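Local coordinates for glycoside hydrolase family 5 (Aspergillus oryzae, PDB 6LA0), which acts as a secreted rutinosidase of glycoside hydrolase family 5 and is probably also able to release glucose from the non-reducing ends of beta-1,3-glucans, at residues K217-V222 against I233-Q238. Residues are numbered along the deposited sequence; the frame is centred on the assembly and turned at random.
Sequences KYIRAV and IPVMFQ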
loop_
_atom_site.group_PDB
_atom_site.type_symbol
_atom_site.label_atom_id
_atom_site.label_comp_id
_atom_site.label_asym_id
_atom_site.label_seq_id
_atom_site.Cartn_x
_atom_site.Cartn_y
_atom_site.Cartn_z
ATOM N N LYS A 217 -15.162 -1.883 14.070
ATOM C CA LYS A 217 -16.411 -2.396 13.496
ATOM C C LYS A 217 -16.193 -2.881 12.064
ATOM O O LYS A 217 -16.582 -4.003 11.707
ATOM C CB LYS A 217 -17.499 -1.323 13.552
ATOM C CG LYS A 217 -18.787 -1.684 12.813
ATOM C CD LYS A 217 -19.764 -0.513 12.869
ATOM C CE LYS A 217 -20.875 -0.643 11.828
ATOM N NZ LYS A 217 -21.938 -1.585 12.291
ATOM N N TYR A 218 -15.518 -2.062 11.240
ATOM C CA TYR A 218 -15.262 -2.427 9.845
ATOM C C TYR A 218 -14.397 -3.675 9.733
ATOM O O TYR A 218 -14.723 -4.599 8.982
ATOM C CB TYR A 218 -14.585 -1.265 9.115
ATOM C CG TYR A 218 -14.235 -1.546 7.651
ATOM C CD1 TYR A 218 -15.235 -1.851 6.727
ATOM C CD2 TYR A 218 -12.921 -1.473 7.198
ATOM C CE1 TYR A 218 -14.935 -2.101 5.384
ATOM C CE2 TYR A 218 -12.606 -1.704 5.848
ATOM C CZ TYR A 218 -13.626 -2.015 4.950
ATOM O OH TYR A 218 -13.327 -2.259 3.635
ATOM N N ILE A 219 -13.264 -3.713 10.449
ATOM C CA ILE A 219 -12.334 -4.813 10.210
ATOM C C ILE A 219 -12.929 -6.127 10.698
ATOM O O ILE A 219 -12.666 -7.182 10.118
ATOM C CB ILE A 219 -10.944 -4.529 10.825
ATOM C CG1 ILE A 219 -9.896 -5.507 10.275
ATOM C CG2 ILE A 219 -10.950 -4.622 12.340
ATOM C CD1 ILE A 219 -9.621 -5.378 8.787
ATOM N N ARG A 220 -13.742 -6.099 11.756
ATOM C CA ARG A 220 -14.377 -7.340 12.191
ATOM C C ARG A 220 -15.444 -7.769 11.187
ATOM O O ARG A 220 -15.589 -8.960 10.882
ATOM C CB ARG A 220 -14.964 -7.169 13.597
ATOM C CG ARG A 220 -13.906 -7.043 14.715
ATOM C CD ARG A 220 -14.439 -7.470 16.089
ATOM N NE ARG A 220 -14.639 -8.919 16.170
ATOM C CZ ARG A 220 -15.378 -9.529 17.100
ATOM N NH1 ARG A 220 -15.514 -10.854 17.084
ATOM N NH2 ARG A 220 -15.998 -8.820 18.030
ATOM N N ALA A 221 -16.180 -6.808 10.641
ATOM C CA ALA A 221 -17.170 -7.146 9.625
ATOM C C ALA A 221 -16.506 -7.793 8.413
ATOM O O ALA A 221 -17.043 -8.750 7.843
ATOM C CB ALA A 221 -17.941 -5.896 9.226
ATOM N N VAL A 222 -15.313 -7.307 8.037
ATOM C CA VAL A 222 -14.573 -7.852 6.897
ATOM C C VAL A 222 -14.011 -9.229 7.215
ATOM O O VAL A 222 -14.074 -10.146 6.387
ATOM C CB VAL A 222 -13.447 -6.890 6.482
ATOM C CG1 VAL A 222 -12.540 -7.546 5.437
ATOM C CG2 VAL A 222 -14.020 -5.581 5.970
ATOM N N ILE A 233 -8.343 -17.464 2.989
ATOM C CA ILE A 233 -7.855 -16.183 2.471
ATOM C C ILE A 233 -7.458 -15.303 3.649
ATOM O O ILE A 233 -8.323 -14.968 4.475
ATOM C CB ILE A 233 -8.918 -15.473 1.614
ATOM C CG1 ILE A 233 -9.330 -16.340 0.418
ATOM C CG2 ILE A 233 -8.415 -14.085 1.192
ATOM C CD1 ILE A 233 -10.565 -15.818 -0.374
ATOM N N PRO A 234 -6.191 -14.888 3.758
ATOM C CA PRO A 234 -5.800 -13.987 4.851
ATOM C C PRO A 234 -6.272 -12.556 4.636
ATOM O O PRO A 234 -6.378 -12.064 3.502
ATOM C CB PRO A 234 -4.260 -14.060 4.849
ATOM C CG PRO A 234 -3.912 -15.272 4.004
ATOM C CD PRO A 234 -5.029 -15.370 2.994
ATOM N N VAL A 235 -6.579 -11.893 5.753
ATOM C CA VAL A 235 -6.954 -10.481 5.791
ATOM C C VAL A 235 -5.779 -9.692 6.346
ATOM O O VAL A 235 -5.239 -10.051 7.401
ATOM C CB VAL A 235 -8.203 -10.258 6.659
ATOM C CG1 VAL A 235 -8.434 -8.759 6.904
ATOM C CG2 VAL A 235 -9.437 -10.919 6.029
ATOM N N MET A 236 -5.400 -8.604 5.661
ATOM C CA MET A 236 -4.299 -7.738 6.079
ATOM C C MET A 236 -4.869 -6.418 6.600
ATOM O O MET A 236 -5.539 -5.686 5.858
ATOM C CB MET A 236 -3.315 -7.498 4.926
ATOM C CG MET A 236 -2.097 -6.635 5.317
ATOM S SD MET A 236 -0.717 -6.651 4.134
ATOM C CE MET A 236 0.060 -8.222 4.531
ATOM N N PHE A 237 -4.624 -6.135 7.886
ATOM C CA PHE A 237 -5.196 -4.988 8.593
ATOM C C PHE A 237 -4.121 -3.919 8.716
ATOM O O PHE A 237 -3.151 -4.088 9.462
ATOM C CB PHE A 237 -5.725 -5.431 9.967
ATOM C CG PHE A 237 -6.377 -4.328 10.788
ATOM C CD1 PHE A 237 -6.860 -3.165 10.206
ATOM C CD2 PHE A 237 -6.529 -4.486 12.158
ATOM C CE1 PHE A 237 -7.468 -2.169 10.987
ATOM C CE2 PHE A 237 -7.140 -3.505 12.939
ATOM C CZ PHE A 237 -7.607 -2.347 12.352
ATOM N N GLN A 238 -4.274 -2.837 7.950
ATOM C CA GLN A 238 -3.450 -1.636 8.074
ATOM C C GLN A 238 -4.071 -0.815 9.193
ATOM O O GLN A 238 -4.953 0.013 8.967
ATOM C CB GLN A 238 -3.406 -0.867 6.758
ATOM C CG GLN A 238 -2.110 -0.063 6.536
ATOM C CD GLN A 238 -1.905 0.993 7.598
ATOM O OE1 GLN A 238 -2.620 1.984 7.631
ATOM N NE2 GLN A 238 -0.941 0.777 8.494
#
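The amide nitrogen NE2 of Gln238, the residue after Phe237, is gripped by two backbone carbonyls, those of Ser240 and Asp260, on a side chain whose end leads away from the helix. With OE1 bonded to the backbone N of Glu191, the amide is anchored at both ends. Across the helix-strand interface the chemistry turns apolar. Ile219 CG1 lies over one face of the Phe237 ring, 3.9 Å from its centroid. This CH-pi contact, 15° off the normal, is displaced toward CG. The isoleucine spans the ring: CD1 sits 3.8 Å from Phe237 CD1, while CG2 lies 4.0 Å from Phe237 CZ. With CG1 anti to the backbone N (chi1 -166°) and chi2 at 65°, the chain bends so that CD1 also meets Val235 CG1 at 4.0 Å. Trp247 meets the Phe237 ring edge-to-face. Strand 235-237 bonds to Ile186 on one side and Val258 on the other, so helix 209-229 is the crossover of a beta-alpha-beta unit in the family's TIM barrel. Alternation directs Val235 and Phe237 to the helix and Met236 away from it; buried and wholly apolar, the seam relies on shape and dispersion, with polar bonding left to the strand's backbone and Gln238.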